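Local atomic coordinates of coenzyme f420-dependent n5,n10-methylenetetrahydromethanopterin reductase (Methanopyrus kandleri, PDB entry 1EZW), a protein that catalyses the reversible, coenzyme F420-dependent reduction of methylene-tetrahydromethanopterin to methyl-tetrahydromethanopterin, a one-carbon step of methanogenesis from carbon dioxide. Residues Gly7-Pro12 with Trp35-Tyr40; His39-Ser44 with Lys100-Lys105; Ile59-Gly64 with Gly88-Ile93; Asp225-Thr230 with Gln321-Ser326. All blocks are in the same frame, centred on the assembly; numbering follows the deposited sequence. Where two conformers were deposited one is given.

Contact 1 (Gly7-Pro12 with Trp35-Tyr40); sequences GIELLP and WICDHY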
loop_
_atom_site.group_PDB
_atom_site.type_symbol
_atom_site.label_atom_id
_atom_site.label_comp_id
_atom_site.label_asym_id
_atom_site.label_seq_id
_atom_site.Cartn_x
_atom_site.Cartn_y
_atom_site.Cartn_z
ATOM N N GLY A 7 -10.284 19.424 -9.746
ATOM C CA GLY A 7 -9.087 18.984 -9.029
ATOM C C GLY A 7 -9.299 19.263 -7.552
ATOM O O GLY A 7 -10.241 19.973 -7.147
ATOM N N ILE A 8 -8.423 18.707 -6.723
ATOM C CA ILE A 8 -8.488 18.943 -5.295
ATOM C C ILE A 8 -7.070 19.260 -4.866
ATOM O O ILE A 8 -6.120 18.646 -5.362
ATOM C CB ILE A 8 -9.053 17.709 -4.531
ATOM C CG1 ILE A 8 -9.165 18.082 -3.054
ATOM C CG2 ILE A 8 -8.193 16.465 -4.763
ATOM C CD1 ILE A 8 -9.980 17.113 -2.282
ATOM N N GLU A 9 -6.933 20.242 -3.983
ATOM C CA GLU A 9 -5.608 20.634 -3.498
ATOM C C GLU A 9 -5.663 20.516 -1.998
ATOM O O GLU A 9 -6.512 21.111 -1.341
ATOM C CB GLU A 9 -5.268 22.072 -3.960
ATOM C CG GLU A 9 -4.054 22.694 -3.294
ATOM C CD GLU A 9 -4.436 23.490 -2.071
ATOM O OE1 GLU A 9 -5.251 24.447 -2.196
ATOM O OE2 GLU A 9 -3.939 23.163 -0.976
ATOM N N LEU A 10 -4.741 19.719 -1.449
ATOM C CA LEU A 10 -4.693 19.490 -0.011
ATOM C C LEU A 10 -3.320 19.866 0.523
ATOM O O LEU A 10 -2.287 19.549 -0.097
ATOM C CB LEU A 10 -4.980 18.013 0.297
ATOM C CG LEU A 10 -6.421 17.552 0.010
ATOM C CD1 LEU A 10 -6.549 16.049 0.071
ATOM C CD2 LEU A 10 -7.368 18.200 0.999
ATOM N N LEU A 11 -3.322 20.607 1.636
ATOM C CA LEU A 11 -2.083 20.986 2.308
ATOM C C LEU A 11 -1.791 19.718 3.132
ATOM O O LEU A 11 -2.649 19.215 3.848
ATOM C CB LEU A 11 -2.314 22.138 3.290
ATOM C CG LEU A 11 -1.032 22.672 3.926
ATOM C CD1 LEU A 11 -0.306 23.524 2.877
ATOM C CD2 LEU A 11 -1.345 23.521 5.169
ATOM N N PRO A 12 -0.580 19.188 3.018
ATOM C CA PRO A 12 -0.342 17.984 3.797
ATOM C C PRO A 12 0.115 18.228 5.233
ATOM O O PRO A 12 1.181 17.755 5.624
ATOM C CB PRO A 12 0.698 17.277 2.950
ATOM C CG PRO A 12 1.571 18.462 2.523
ATOM C CD PRO A 12 0.577 19.494 2.130
ATOM N N TRP A 35 -3.623 17.668 -6.167
ATOM C CA TRP A 35 -2.414 18.459 -6.006
ATOM C C TRP A 35 -2.036 18.550 -4.553
ATOM O O TRP A 35 -2.862 18.879 -3.711
ATOM C CB TRP A 35 -2.649 19.889 -6.512
ATOM C CG TRP A 35 -3.070 19.979 -7.964
ATOM C CD1 TRP A 35 -4.352 20.143 -8.470
ATOM C CD2 TRP A 35 -2.196 19.972 -9.096
ATOM N NE1 TRP A 35 -4.305 20.249 -9.836
ATOM C CE2 TRP A 35 -2.996 20.147 -10.251
ATOM C CE3 TRP A 35 -0.803 19.839 -9.250
ATOM C CZ2 TRP A 35 -2.452 20.195 -11.557
ATOM C CZ3 TRP A 35 -0.263 19.890 -10.555
ATOM C CH2 TRP A 35 -1.094 20.065 -11.687
ATOM N N ILE A 36 -0.764 18.292 -4.260
ATOM C CA ILE A 36 -0.304 18.348 -2.871
ATOM C C ILE A 36 0.793 19.401 -2.795
ATOM O O ILE A 36 1.779 19.338 -3.532
ATOM C CB ILE A 36 0.239 16.973 -2.388
ATOM C CG1 ILE A 36 -0.943 15.999 -2.222
ATOM C CG2 ILE A 36 0.931 17.142 -1.017
ATOM C CD1 ILE A 36 -1.910 16.486 -1.105
ATOM N N CYS A 37 0.612 20.385 -1.921
ATOM C CA CYS A 37 1.576 21.475 -1.768
ATOM C C CYS A 37 2.938 20.994 -1.294
ATOM O O CYS A 37 3.058 19.943 -0.661
ATOM C CB CYS A 37 1.026 22.489 -0.783
ATOM S SG CYS A 37 -0.658 22.862 -1.189
ATOM N N ASP A 38 3.968 21.767 -1.628
ATOM C CA ASP A 38 5.336 21.418 -1.256
ATOM C C ASP A 38 5.954 22.457 -0.343
ATOM O O ASP A 38 6.536 23.438 -0.835
ATOM C CB ASP A 38 6.184 21.242 -2.554
ATOM C CG ASP A 38 7.677 21.113 -2.277
ATOM O OD1 ASP A 38 7.998 20.508 -1.243
ATOM O OD2 ASP A 38 8.492 21.608 -3.090
ATOM N N HIS A 39 5.805 22.283 0.978
ATOM C CA HIS A 39 6.376 23.224 1.973
ATOM C C HIS A 39 7.111 22.377 3.007
ATOM O O HIS A 39 6.513 21.436 3.535
ATOM C CB HIS A 39 5.266 24.025 2.680
ATOM C CG HIS A 39 4.615 25.054 1.807
ATOM N ND1 HIS A 39 3.557 25.833 2.231
ATOM C CD2 HIS A 39 4.888 25.444 0.538
ATOM C CE1 HIS A 39 3.206 26.655 1.258
ATOM N NE2 HIS A 39 3.996 26.437 0.219
ATOM N N TYR A 40 8.367 22.735 3.322
ATOM C CA TYR A 40 9.187 21.946 4.240
ATOM C C TYR A 40 8.524 21.727 5.597
ATOM O O TYR A 40 8.811 20.733 6.284
ATOM C CB TYR A 40 10.562 22.639 4.455
ATOM C CG TYR A 40 10.450 23.743 5.483
ATOM C CD1 TYR A 40 10.566 23.450 6.849
ATOM C CD2 TYR A 40 9.964 25.017 5.109
ATOM C CE1 TYR A 40 10.173 24.360 7.830
ATOM C CE2 TYR A 40 9.567 25.948 6.096
ATOM C CZ TYR A 40 9.656 25.611 7.434
ATOM O OH TYR A 40 9.135 26.459 8.396
#

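Contact 2 (His39-Ser44 with Lys100-Lys105); sequences HYNNYS and KATFDK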
loop_
_atom_site.group_PDB
_atom_site.type_symbol
_atom_site.label_atom_id
_atom_site.label_comp_id
_atom_site.label_asym_id
_atom_site.label_seq_id
_atom_site.Cartn_x
_atom_site.Cartn_y
_atom_site.Cartn_z
ATOM N N HIS A 39 5.805 22.283 0.978
ATOM C CA HIS A 39 6.376 23.224 1.973
ATOM C C HIS A 39 7.111 22.377 3.007
ATOM O O HIS A 39 6.513 21.436 3.535
ATOM C CB HIS A 39 5.266 24.025 2.680
ATOM C CG HIS A 39 4.615 25.054 1.807
ATOM N ND1 HIS A 39 3.557 25.833 2.231
ATOM C CD2 HIS A 39 4.888 25.444 0.538
ATOM C CE1 HIS A 39 3.206 26.655 1.258
ATOM N NE2 HIS A 39 3.996 26.437 0.219
ATOM N N TYR A 40 8.367 22.735 3.322
ATOM C CA TYR A 40 9.187 21.946 4.240
ATOM C C TYR A 40 8.524 21.727 5.597
ATOM O O TYR A 40 8.811 20.733 6.284
ATOM C CB TYR A 40 10.562 22.639 4.455
ATOM C CG TYR A 40 10.450 23.743 5.483
ATOM C CD1 TYR A 40 10.566 23.450 6.849
ATOM C CD2 TYR A 40 9.964 25.017 5.109
ATOM C CE1 TYR A 40 10.173 24.360 7.830
ATOM C CE2 TYR A 40 9.567 25.948 6.096
ATOM C CZ TYR A 40 9.656 25.611 7.434
ATOM O OH TYR A 40 9.135 26.459 8.396
ATOM N N ASN A 41 7.634 22.641 6.006
ATOM C CA ASN A 41 7.057 22.498 7.334
ATOM C C ASN A 41 6.002 21.416 7.448
ATOM O O ASN A 41 5.624 21.024 8.538
ATOM C CB ASN A 41 6.465 23.838 7.830
ATOM C CG ASN A 41 5.512 24.463 6.837
ATOM O OD1 ASN A 41 5.860 24.691 5.694
ATOM N ND2 ASN A 41 4.315 24.773 7.288
ATOM N N ASN A 42 5.542 20.923 6.310
ATOM C CA ASN A 42 4.494 19.901 6.312
ATOM C C ASN A 42 5.090 18.576 5.896
ATOM O O ASN A 42 6.305 18.490 5.700
ATOM C CB ASN A 42 3.403 20.319 5.335
ATOM C CG ASN A 42 2.671 21.564 5.830
ATOM O OD1 ASN A 42 2.369 21.656 7.008
ATOM N ND2 ASN A 42 2.377 22.491 4.944
ATOM N N TYR A 43 4.250 17.543 5.779
ATOM C CA TYR A 43 4.785 16.248 5.343
ATOM C C TYR A 43 5.228 16.419 3.873
ATOM O O TYR A 43 4.711 17.248 3.119
ATOM C CB TYR A 43 3.736 15.149 5.519
ATOM C CG TYR A 43 3.482 14.817 6.960
ATOM C CD1 TYR A 43 2.333 15.279 7.614
ATOM C CD2 TYR A 43 4.415 14.036 7.678
ATOM C CE1 TYR A 43 2.101 14.966 8.976
ATOM C CE2 TYR A 43 4.206 13.714 9.008
ATOM C CZ TYR A 43 3.049 14.184 9.652
ATOM O OH TYR A 43 2.860 13.858 10.971
ATOM N N SER A 44 6.215 15.645 3.465
ATOM C CA SER A 44 6.790 15.827 2.145
ATOM C C SER A 44 5.874 15.341 1.067
ATOM O O SER A 44 5.181 14.343 1.228
ATOM C CB SER A 44 8.142 15.128 2.059
ATOM O OG SER A 44 7.998 13.720 2.087
ATOM N N LYS A 100 6.983 33.472 -0.686
ATOM C CA LYS A 100 7.607 34.294 0.318
ATOM C C LYS A 100 7.558 33.792 1.762
ATOM O O LYS A 100 8.604 33.717 2.428
ATOM C CB LYS A 100 7.014 35.725 0.273
ATOM C CG LYS A 100 7.656 36.640 1.292
ATOM C CD LYS A 100 6.995 38.036 1.319
ATOM C CE LYS A 100 7.529 38.878 2.466
ATOM N NZ LYS A 100 9.030 38.974 2.517
ATOM N N ALA A 101 6.371 33.436 2.243
ATOM C CA ALA A 101 6.243 33.030 3.640
ATOM C C ALA A 101 7.139 31.844 3.937
ATOM O O ALA A 101 7.847 31.823 4.951
ATOM C CB ALA A 101 4.775 32.705 3.973
ATOM N N THR A 102 7.130 30.873 3.031
ATOM C CA THR A 102 7.949 29.677 3.256
ATOM C C THR A 102 9.440 29.925 3.052
ATOM O O THR A 102 10.254 29.487 3.875
ATOM C CB THR A 102 7.474 28.505 2.360
ATOM O OG1 THR A 102 6.060 28.330 2.541
ATOM C CG2 THR A 102 8.179 27.187 2.787
ATOM N N PHE A 103 9.816 30.624 1.981
ATOM C CA PHE A 103 11.234 30.908 1.761
ATOM C C PHE A 103 11.823 31.758 2.886
ATOM O O PHE A 103 12.941 31.498 3.338
ATOM C CB PHE A 103 11.446 31.536 0.380
ATOM C CG PHE A 103 11.587 30.522 -0.725
ATOM C CD1 PHE A 103 10.881 29.303 -0.691
ATOM C CD2 PHE A 103 12.400 30.787 -1.818
ATOM C CE1 PHE A 103 10.991 28.381 -1.734
ATOM C CE2 PHE A 103 12.522 29.869 -2.864
ATOM C CZ PHE A 103 11.816 28.663 -2.825
ATOM N N ASP A 104 11.067 32.736 3.406
ATOM C CA ASP A 104 11.623 33.506 4.525
ATOM C C ASP A 104 11.950 32.581 5.713
ATOM O O ASP A 104 13.020 32.702 6.354
ATOM C CB ASP A 104 10.645 34.611 4.984
ATOM C CG ASP A 104 10.557 35.770 3.991
ATOM O OD1 ASP A 104 11.455 35.912 3.144
ATOM O OD2 ASP A 104 9.584 36.561 4.081
ATOM N N LYS A 105 11.041 31.646 5.992
ATOM C CA LYS A 105 11.251 30.726 7.101
ATOM C C LYS A 105 12.487 29.876 6.832
ATOM O O LYS A 105 13.251 29.626 7.739
ATOM C CB LYS A 105 10.043 29.791 7.294
ATOM C CG LYS A 105 8.784 30.464 7.871
ATOM C CD LYS A 105 7.633 29.463 7.786
ATOM C CE LYS A 105 6.284 30.035 8.207
ATOM N NZ LYS A 105 5.239 29.004 7.851
#

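Contact 3 (Ile59-Gly64 with Gly88-Ile93); sequences IKLGPG and GGRAII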
loop_
_atom_site.group_PDB
_atom_site.type_symbol
_atom_site.label_atom_id
_atom_site.label_comp_id
_atom_site.label_asym_id
_atom_site.label_seq_id
_atom_site.Cartn_x
_atom_site.Cartn_y
_atom_site.Cartn_z
ATOM N N ILE A 59 -7.054 8.924 -10.335
ATOM C CA ILE A 59 -6.816 10.356 -10.246
ATOM C C ILE A 59 -5.350 10.710 -10.538
ATOM O O ILE A 59 -4.439 9.962 -10.164
ATOM C CB ILE A 59 -7.268 10.872 -8.853
ATOM C CG1 ILE A 59 -7.400 12.387 -8.859
ATOM C CG2 ILE A 59 -6.294 10.403 -7.777
ATOM C CD1 ILE A 59 -8.146 12.883 -7.571
ATOM N N LYS A 60 -5.136 11.830 -11.234
ATOM C CA LYS A 60 -3.755 12.276 -11.493
ATOM C C LYS A 60 -3.249 12.912 -10.210
ATOM O O LYS A 60 -4.004 13.535 -9.447
ATOM C CB LYS A 60 -3.721 13.202 -12.699
ATOM C CG LYS A 60 -4.117 12.406 -13.955
ATOM C CD LYS A 60 -4.187 13.260 -15.244
ATOM C CE LYS A 60 -5.597 13.649 -15.590
ATOM N NZ LYS A 60 -5.632 14.102 -17.039
ATOM N N LEU A 61 -1.945 12.703 -9.967
ATOM C CA LEU A 61 -1.233 13.066 -8.715
ATOM C C LEU A 61 0.042 13.868 -8.908
ATOM O O LEU A 61 0.867 13.477 -9.719
ATOM C CB LEU A 61 -0.758 11.755 -7.987
ATOM C CG LEU A 61 -1.291 10.921 -6.813
ATOM C CD1 LEU A 61 -2.685 11.332 -6.410
ATOM C CD2 LEU A 61 -1.241 9.425 -7.196
ATOM N N GLY A 62 0.224 14.968 -8.190
ATOM C CA GLY A 62 1.537 15.599 -8.292
ATOM C C GLY A 62 1.673 16.757 -7.370
ATOM O O GLY A 62 0.702 17.222 -6.714
ATOM N N PRO A 63 2.902 17.291 -7.303
ATOM C CA PRO A 63 3.154 18.430 -6.448
ATOM C C PRO A 63 2.454 19.667 -7.008
ATOM O O PRO A 63 2.538 19.918 -8.205
ATOM C CB PRO A 63 4.686 18.534 -6.465
ATOM C CG PRO A 63 5.060 18.016 -7.815
ATOM C CD PRO A 63 4.125 16.831 -7.999
ATOM N N GLY A 64 1.782 20.421 -6.136
ATOM C CA GLY A 64 1.087 21.638 -6.553
ATOM C C GLY A 64 1.247 22.662 -5.450
ATOM O O GLY A 64 0.345 22.825 -4.615
ATOM N N GLY A 88 1.444 4.117 -11.950
ATOM C CA GLY A 88 0.928 3.536 -13.207
ATOM C C GLY A 88 0.655 4.601 -14.280
ATOM O O GLY A 88 -0.256 4.455 -15.117
ATOM N N GLY A 89 1.435 5.677 -14.229
ATOM C CA GLY A 89 1.371 6.734 -15.239
ATOM C C GLY A 89 0.371 7.830 -14.988
ATOM O O GLY A 89 -0.277 8.319 -15.961
ATOM N N ARG A 90 0.277 8.256 -13.724
ATOM C CA ARG A 90 -0.659 9.293 -13.308
ATOM C C ARG A 90 -0.036 10.583 -12.777
ATOM O O ARG A 90 -0.741 11.427 -12.244
ATOM C CB ARG A 90 -1.628 8.746 -12.232
ATOM C CG ARG A 90 -2.602 7.747 -12.813
ATOM C CD ARG A 90 -3.539 7.261 -11.730
ATOM N NE ARG A 90 -2.883 6.392 -10.744
ATOM C CZ ARG A 90 -3.105 6.480 -9.431
ATOM N NH1 ARG A 90 -2.487 5.637 -8.597
ATOM N NH2 ARG A 90 -3.869 7.448 -8.940
ATOM N N ALA A 91 1.279 10.726 -12.896
ATOM C CA ALA A 91 1.902 11.917 -12.376
ATOM C C ALA A 91 1.602 13.182 -13.168
ATOM O O ALA A 91 1.391 13.127 -14.380
ATOM C CB ALA A 91 3.431 11.727 -12.310
ATOM N N ILE A 92 1.628 14.284 -12.447
ATOM C CA ILE A 92 1.501 15.631 -13.037
ATOM C C ILE A 92 2.536 16.490 -12.323
ATOM O O ILE A 92 2.944 16.210 -11.178
ATOM C CB ILE A 92 0.083 16.229 -12.861
ATOM C CG1 ILE A 92 -0.272 16.341 -11.375
ATOM C CG2 ILE A 92 -0.916 15.394 -13.654
ATOM C CD1 ILE A 92 -1.758 16.709 -11.060
ATOM N N ILE A 93 2.987 17.571 -12.967
ATOM C CA ILE A 93 3.960 18.445 -12.319
ATOM C C ILE A 93 3.340 19.840 -12.131
ATOM O O ILE A 93 2.768 20.360 -13.093
ATOM C CB ILE A 93 5.189 18.658 -13.241
ATOM C CG1 ILE A 93 5.903 17.334 -13.488
ATOM C CG2 ILE A 93 6.130 19.714 -12.610
ATOM C CD1 ILE A 93 6.867 17.384 -14.703
#

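Contact 4 (Asp225-Thr230 with Gln321-Ser326); sequences DVAAYT and QVVVGS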
loop_
_atom_site.group_PDB
_atom_site.type_symbol
_atom_site.label_atom_id
_atom_site.label_comp_id
_atom_site.label_asym_id
_atom_site.label_seq_id
_atom_site.Cartn_x
_atom_site.Cartn_y
_atom_site.Cartn_z
ATOM N N ASP A 225 -4.588 24.084 -20.062
ATOM C CA ASP A 225 -5.573 23.854 -19.010
ATOM C C ASP A 225 -5.427 24.992 -18.002
ATOM O O ASP A 225 -4.439 25.056 -17.253
ATOM C CB ASP A 225 -5.303 22.470 -18.364
ATOM C CG ASP A 225 -6.388 22.054 -17.365
ATOM O OD1 ASP A 225 -7.524 22.550 -17.475
ATOM O OD2 ASP A 225 -6.116 21.198 -16.494
ATOM N N VAL A 226 -6.387 25.927 -17.984
ATOM C CA VAL A 226 -6.341 27.037 -17.042
ATOM C C VAL A 226 -7.018 26.583 -15.748
ATOM O O VAL A 226 -8.244 26.445 -15.681
ATOM C CB VAL A 226 -7.077 28.290 -17.617
ATOM C CG1 VAL A 226 -7.024 29.433 -16.638
ATOM C CG2 VAL A 226 -6.369 28.729 -18.898
ATOM N N ALA A 227 -6.197 26.365 -14.723
ATOM C CA ALA A 227 -6.684 25.835 -13.445
ATOM C C ALA A 227 -6.798 26.874 -12.374
ATOM O O ALA A 227 -5.831 27.588 -12.060
ATOM C CB ALA A 227 -5.751 24.711 -12.980
ATOM N N ALA A 228 -7.998 26.994 -11.806
ATOM C CA ALA A 228 -8.200 27.941 -10.738
ATOM C C ALA A 228 -7.945 27.261 -9.397
ATOM O O ALA A 228 -8.666 26.335 -9.051
ATOM C CB ALA A 228 -9.663 28.458 -10.770
ATOM N N TYR A 229 -6.904 27.689 -8.692
ATOM C CA TYR A 229 -6.596 27.146 -7.367
ATOM C C TYR A 229 -7.457 28.017 -6.439
ATOM O O TYR A 229 -7.062 29.126 -6.058
ATOM C CB TYR A 229 -5.094 27.329 -7.082
ATOM C CG TYR A 229 -4.241 26.062 -7.182
ATOM C CD1 TYR A 229 -4.620 24.984 -7.986
ATOM C CD2 TYR A 229 -3.024 25.984 -6.513
ATOM C CE1 TYR A 229 -3.786 23.843 -8.118
ATOM C CE2 TYR A 229 -2.193 24.868 -6.635
ATOM C CZ TYR A 229 -2.575 23.806 -7.434
ATOM O OH TYR A 229 -1.717 22.728 -7.574
ATOM N N THR A 230 -8.630 27.502 -6.067
ATOM C CA THR A 230 -9.591 28.262 -5.264
ATOM C C THR A 230 -9.644 28.050 -3.766
ATOM O O THR A 230 -9.094 27.080 -3.233
ATOM C CB THR A 230 -11.029 27.984 -5.758
ATOM O OG1 THR A 230 -11.457 26.680 -5.302
ATOM C CG2 THR A 230 -11.094 28.008 -7.300
ATOM N N GLN A 321 -10.074 23.998 -15.356
ATOM C CA GLN A 321 -9.921 23.036 -14.236
ATOM C C GLN A 321 -10.248 23.801 -12.964
ATOM O O GLN A 321 -9.616 24.799 -12.656
ATOM C CB GLN A 321 -8.482 22.442 -14.099
ATOM C CG GLN A 321 -8.398 21.516 -12.849
ATOM C CD GLN A 321 -7.043 20.844 -12.616
ATOM O OE1 GLN A 321 -6.739 20.432 -11.463
ATOM N NE2 GLN A 321 -6.244 20.687 -13.680
ATOM N N VAL A 322 -11.275 23.362 -12.237
ATOM C CA VAL A 322 -11.639 24.038 -10.997
ATOM C C VAL A 322 -10.969 23.254 -9.858
ATOM O O VAL A 322 -11.316 22.100 -9.642
ATOM C CB VAL A 322 -13.152 24.026 -10.796
ATOM C CG1 VAL A 322 -13.487 24.660 -9.471
ATOM C CG2 VAL A 322 -13.815 24.854 -11.936
ATOM N N VAL A 323 -10.014 23.865 -9.166
ATOM C CA VAL A 323 -9.333 23.137 -8.086
ATOM C C VAL A 323 -9.935 23.548 -6.770
ATOM O O VAL A 323 -9.822 24.683 -6.341
ATOM C CB VAL A 323 -7.808 23.416 -8.051
ATOM C CG1 VAL A 323 -7.165 22.542 -6.948
ATOM C CG2 VAL A 323 -7.170 23.050 -9.447
ATOM N N VAL A 324 -10.553 22.577 -6.116
ATOM C CA VAL A 324 -11.186 22.799 -4.832
ATOM C C VAL A 324 -10.083 22.821 -3.788
ATOM O O VAL A 324 -9.403 21.811 -3.591
ATOM C CB VAL A 324 -12.150 21.631 -4.553
ATOM C CG1 VAL A 324 -12.647 21.675 -3.108
ATOM C CG2 VAL A 324 -13.316 21.652 -5.574
ATOM N N GLY A 325 -9.925 23.949 -3.111
ATOM C CA GLY A 325 -8.906 24.096 -2.086
ATOM C C GLY A 325 -9.497 24.518 -0.766
ATOM O O GLY A 325 -10.713 24.780 -0.665
ATOM N N SER A 326 -8.623 24.602 0.236
ATOM C CA SER A 326 -9.001 24.931 1.595
ATOM C C SER A 326 -10.035 26.063 1.659
ATOM O O SER A 326 -9.839 27.106 1.027
ATOM C CB SER A 326 -7.742 25.327 2.371
ATOM O OG SER A 326 -8.053 25.578 3.733
HETATM O O HOH W 1 -7.607 27.726 -0.386
#

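Contact 1 (Gly7-Pro12 with Trp35-Tyr40)
Ile36 lays its side chain against two residues of segment 7-12 at once: its CD1 sits 3.7 Å from Leu10 CB, and its CG2 lies 3.8 Å from Pro12 CG, the two side chains of that second pair sliding past each other in opposite directions. The strands belong to the parallel barrel of this TIM-barrel enzyme, in the beta-alpha-beta unit formed by strand 5-10, helix 16-28 and strand 33-36. The parallel pairing is documented by two backbone bonds that bracket Glu9: Trp35 N donates to Ile8 O at 2.8 Å and Leu10 N to Trp35 O at 3.1 Å, both nearly straight at the hydrogen. Side chains alternate accordingly. Glu9 and Trp35 share one face of the sheet, where the indole meets the rings of Tyr174 and Tyr229 edge-to-face and its NE1 has its partner in Gln321. Leu10 and Ile36 share the other, which is covered by helix 16-28 through Leu22, Ile23 and Ile19. That division separates barrel interior from helical layer. Beyond the paired residues the chains stay close through Cys37, modelled in two conformers; in the one described, CB faces Leu11 CD1 at 4.0 Å. Its thiol turns toward the Glu9 carboxylate: Cys37 SG is anti to its own carbonyl carbon (chi1 -47°), while Glu9 sets CG anti to the backbone N and then bends at chi2 (-92°). The outcome, in this conformer, is a separation of 3.3 Å between Cys37 SG and Glu9 OE2.

Contact 2 (His39-Ser44 with Lys100-Lys105)
Thr102 points OG1 at the flat of the His39 imidazole. The oxygen stands 3.4 Å above the ring plane, over its centre, and its distances to the five ring atoms differ little, Thr102 OG1 being 3.5 Å from His39 ND1 and 3.7 Å from His39 CG. This is contact with a ring face, in the modelled one of two His39 conformers; the hydrogen bond of Thr102 OG1 goes to the carboxylate of Asp99. The methyl branch of the same threonine serves the next residue. Thr102 CG2, anti to the backbone N, comes in at the edge of the Tyr40 ring, near its plane, 3.6 Å from Tyr40 CD2. Asn41 CB lies over one face of that ring. Residues 39 to 42 form a type I beta turn, closed by Asn42 N bonding His39 O, in the loop that follows barrel strand 33-36; helix 100-106 follows barrel strand 93-95. Lys105 crosses Tyr40 at about a right angle; extended beyond CG, it passes its methylenes by the phenol oxygen, with Lys105 CD 3.4 Å and Lys105 CB 3.6 Å from Tyr40 OH. Both polar ends continue into the second subunit, where one residue receives them: Asp160 of that subunit accepts a hydrogen bond from Tyr40 OH at its backbone O and forms a salt bridge with Lys105 NZ through OD1.

Contact 3 (Ile59-Gly64 with Gly88-Ile93)
Strand 60-63 of the TIM barrel is joined here to the chain that leaves helix 73-86 and leads into strand 93-95. Gly88, with positive phi, ends that helix in a Schellman motif, and two residues later Arg90 begins the pairing. Leu61 holds the incoming chain on either side of Ala91 through its own N and O: Leu61 N donates to Arg90 O at 2.9 Å with an N-H...O angle of 168°, and Leu61 O accepts from Ile92 N at 2.9 Å, the donor standing well above the carbonyl plane. One bridge, Leu61 with Ala91, results, and the touching parts run 26° apart. Arg90 reaches back along the strand. Its chain bends at chi3 (-71°), and Arg90 NH2 meets Ile59 O at 2.9 Å, in the carbonyl plane on a lone pair, although the oxygen lies somewhat out of the guanidinium plane. In the modelled one of two Leu61 conformers, Leu61 CD2 rests 3.7 Å from Arg90 NH2, the two side chains lying side by side and pointing the same way. Further bonds hold the guanidinium: NE to Ser87 O, and NH2 also to Thr56 OG1. Thr56 and Ser57 form the magnesium site, and the Arg90 side chain comes within about 4 Å of the ion. Farther along, Ile92 CG2 packs on Lys60 CB at 3.7 Å. At Gly62 the backbones are close, Gly62 CA lying 3.3 Å from Ile92 O, where a side chain would collide. Strand 60-63, helix 73-86 and strand 93-95, which the loop enters, make a beta-alpha-beta crossover, the building unit of a TIM barrel.

Contact 4 (Asp225-Thr230 with Gln321-Ser326)
Gln321 and Asp225 cross obliquely, amide against carboxylate, with the two planes 27° apart. The glutamine sets CG anti to its backbone N and stays extended beyond it, and NE2 ends at the acid: Gln321 NE2 donates to Asp225 OD2 at 2.9 Å, the oxygen lying in the amide plane but met on its syn side and 29° out of the carboxylate plane. OD2 also takes a hydrogen bond from Tyr174 OH, and Gln321 OE1 receives one from Trp35 NE1. Tyr229 and Val323 instead lie side by side, pointing the same way; Val323 CG2 approaches the ring at its edge, 3.5 Å from Tyr229 CD1. Ala227 CB, on the same sheet face, is 3.7 Å from Gln321 CB. Beneath these side chains strands 225-229 and 321-324 run parallel, 4.7 Å apart at closest approach with 23° between their directions, as neighbours in the TIM barrel. Ala228 is bonded through both its peptide groups, Ala228 N to Gln321 O and Ala228 O from Val323 N at 2.8 Å. At the C-terminal end Thr230 grips Val323 O twice, with its backbone N at 3.1 Å and with OG1 at 2.8 Å. A water then donates to Thr230 O and Ser326 O. Every residue of the two segments except Ser326 is buried, and the amide, carboxylate, indole and phenol polar atoms named here satisfy one another; the second donor on Asp225 OD2 would be consistent with a carboxylate kept ionised inside the barrel.

Overall arrangement
Contacts 1, 3 and 4 are three seams of one eight-stranded parallel barrel sheet, and contact 2 lies beyond it, between a loop and helix 100-106. Contact 1 touches both other seams: strand 33-36 neighbours 60-63 of contact 3, and the first strand, 5-10, lies beside the last, 321-324 of contact 4, which closes the barrel on that side. The centre of contact 1 lies about 12 Å from the centres of contacts 2, 3 and 4; that of contact 2, which shares His39 and Tyr40 with contact 1, is about 21 Å from those of contacts 3 and 4. Along the chain contact 1 closes first, contact 3 falls between the two segments of contact 2, and contact 4 comes last.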